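Local coordinates for alpha-galacturonidase (Bacillus subtilis, PDB 3FEF), which hydrolyses alpha-1,4-linked galacturonides, probably di-galacturonate in nature, with the help of NAD(+) and a manganese ion, at residues N144-N147 with V151-R154. Residues are numbered along the deposited sequence; the frame is centred on the assembly and turned at random.
Sequences NYTN and VCTR
With chi1 at 180°, Asn144 swings its amide away from its own backbone N and toward helix 149-159, where a chi1 of -51° sets Thr153 OG1 opposite its carbonyl carbon. Asn144 ND2 donates to Thr153 OG1 over 3.2 Å, with the N-H nearly straight at the oxygen (163°) and the oxygen lying almost in the amide plane. Thr153 OG1 donates its own proton in a hydrogen bond to Met149 O, one turn back in the helix, and so receives the amide N-H as an acceptor. Asn144 ND2 also sits 3.6 Å from Cys152 CB, so the amide meets both a polar and an aliphatic part of the helix. Cys152 SG lies loosely against the loop, 4.2 Å from Asn147 C, with Thr146 CG2 a little farther. The carbonyl end of Asn144 turns back on its own loop: OD1 accepts from Thr146 N (3.0 Å) in an Asx turn, the donor standing well above the carbonyl plane. Phe126 of helix 112-136 touches Asn144, Thr146 and Cys152. The contact joins the end of strand 141-144, in the parallel sheet of the Rossmann-like domain, to the helix that follows. Asn147, which probably binds substrate, directly follows the turn, its side chain about 4 Å from the bound magnesium ion. Using both ends of the buried Asn144 amide would hold its rotation and link loop to helix.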
ATOM      1  N   ASN A 144      -9.763 -26.014  -5.851  1.00 24.53           N
ATOM      2  CA  ASN A 144      -8.597 -26.710  -6.370  1.00 21.61           C
ATOM      3  C   ASN A 144      -7.887 -27.557  -5.310  1.00 22.92           C
ATOM      4  O   ASN A 144      -7.598 -27.095  -4.206  1.00 23.82           O
ATOM      5  CB  ASN A 144      -7.616 -25.705  -6.993  1.00 24.88           C
ATOM      6  CG  ASN A 144      -6.370 -26.372  -7.545  1.00 28.18           C
ATOM      7  OD1 ASN A 144      -6.443 -27.417  -8.189  1.00 32.18           O
ATOM      8  ND2 ASN A 144      -5.217 -25.776  -7.288  1.00 30.19           N
ATOM      9  N   TYR A 145      -7.585 -28.796  -5.673  1.00 21.84           N
ATOM     10  CA  TYR A 145      -6.891 -29.729  -4.822  1.00 23.14           C
ATOM     11  C   TYR A 145      -5.521 -30.079  -5.396  1.00 23.92           C
ATOM     12  O   TYR A 145      -4.739 -30.779  -4.749  1.00 22.53           O
ATOM     13  CB  TYR A 145      -7.685 -31.030  -4.716  1.00 24.31           C
ATOM     14  CG  TYR A 145      -8.882 -30.953  -3.826  1.00 26.93           C
ATOM     15  CD1 TYR A 145      -8.734 -30.842  -2.443  1.00 29.68           C
ATOM     16  CD2 TYR A 145     -10.162 -31.012  -4.349  1.00 27.89           C
ATOM     17  CE1 TYR A 145      -9.827 -30.777  -1.611  1.00 29.88           C
ATOM     18  CE2 TYR A 145     -11.268 -30.951  -3.529  1.00 31.03           C
ATOM     19  CZ  TYR A 145     -11.091 -30.822  -2.155  1.00 31.22           C
ATOM     20  OH  TYR A 145     -12.179 -30.776  -1.329  1.00 34.80           O
ATOM     21  N   THR A 146      -5.250 -29.616  -6.612  1.00 24.88           N
ATOM     22  CA  THR A 146      -4.027 -29.994  -7.327  1.00 26.99           C
ATOM     23  C   THR A 146      -2.773 -29.260  -6.818  1.00 29.01           C
ATOM     24  O   THR A 146      -2.843 -28.087  -6.474  1.00 27.24           O
ATOM     25  CB  THR A 146      -4.149 -29.681  -8.831  1.00 25.88           C
ATOM     26  OG1 THR A 146      -5.362 -30.235  -9.366  1.00 25.11           O
ATOM     27  CG2 THR A 146      -2.960 -30.241  -9.570  1.00 26.49           C
ATOM     28  N   ASN A 147      -1.638 -29.958  -6.792  1.00 28.16           N
ATOM     29  CA  ASN A 147      -0.339 -29.364  -6.501  1.00 29.82           C
ATOM     30  C   ASN A 147       0.466 -29.154  -7.789  1.00 31.32           C
ATOM     31  O   ASN A 147       0.334 -29.944  -8.731  1.00 33.98           O
ATOM     32  CB  ASN A 147       0.436 -30.286  -5.571  1.00 30.06           C
ATOM     33  CG  ASN A 147      -0.197 -30.384  -4.206  1.00 32.98           C
ATOM     34  OD1 ASN A 147      -0.603 -29.380  -3.631  1.00 37.58           O
ATOM     35  ND2 ASN A 147      -0.291 -31.588  -3.680  1.00 33.36           N
ATOM     36  N   VAL A 151       0.946 -22.119  -7.284  1.00 23.66           N
ATOM     37  CA  VAL A 151       1.063 -21.798  -8.689  1.00 21.94           C
ATOM     38  C   VAL A 151      -0.234 -22.035  -9.455  1.00 22.01           C
ATOM     39  O   VAL A 151      -0.686 -21.155 -10.167  1.00 20.44           O
ATOM     40  CB  VAL A 151       2.218 -22.597  -9.353  1.00 25.93           C
ATOM     41  CG1 VAL A 151       2.122 -22.488 -10.885  1.00 24.85           C
ATOM     42  CG2 VAL A 151       3.600 -22.087  -8.816  1.00 21.67           C
ATOM     43  N   CYS A 152      -0.842 -23.213  -9.299  1.00 21.36           N
ATOM     44  CA  CYS A 152      -2.073 -23.536 -10.013  1.00 23.73           C
ATOM     45  C   CYS A 152      -3.158 -22.561  -9.662  1.00 23.68           C
ATOM     46  O   CYS A 152      -3.826 -21.996 -10.525  1.00 23.46           O
ATOM     47  CB  CYS A 152      -2.569 -24.945  -9.650  1.00 27.24           C
ATOM     48  SG  CYS A 152      -1.450 -26.230 -10.166  1.00 37.68           S
ATOM     49  N   THR A 153      -3.354 -22.358  -8.372  1.00 21.89           N
ATOM     50  CA  THR A 153      -4.408 -21.458  -7.966  1.00 23.65           C
ATOM     51  C   THR A 153      -4.122 -20.054  -8.494  1.00 24.40           C
ATOM     52  O   THR A 153      -5.034 -19.342  -8.891  1.00 22.14           O
ATOM     53  CB  THR A 153      -4.559 -21.477  -6.438  1.00 24.64           C
ATOM     54  OG1 THR A 153      -4.680 -22.848  -6.020  1.00 27.16           O
ATOM     55  CG2 THR A 153      -5.789 -20.724  -6.022  1.00 23.79           C
ATOM     56  N   ARG A 154      -2.851 -19.656  -8.498  1.00 22.66           N
ATOM     57  CA  ARG A 154      -2.524 -18.308  -8.920  1.00 23.11           C
ATOM     58  C   ARG A 154      -2.800 -18.122 -10.400  1.00 21.82           C
ATOM     59  O   ARG A 154      -3.171 -17.036 -10.823  1.00 24.69           O
ATOM     60  CB  ARG A 154      -1.061 -17.991  -8.647  1.00 22.29           C
ATOM     61  CG  ARG A 154      -0.691 -16.593  -9.069  1.00 24.46           C
ATOM     62  CD  ARG A 154      -1.281 -15.497  -8.153  1.00 22.59           C
ATOM     63  NE  ARG A 154      -0.527 -14.276  -8.423  1.00 25.89           N
ATOM     64  CZ  ARG A 154      -1.007 -13.220  -9.065  1.00 25.46           C
ATOM     65  NH1 ARG A 154      -2.273 -13.179  -9.445  1.00 28.17           N
ATOM     66  NH2 ARG A 154      -0.220 -12.197  -9.305  1.00 27.00           N
TER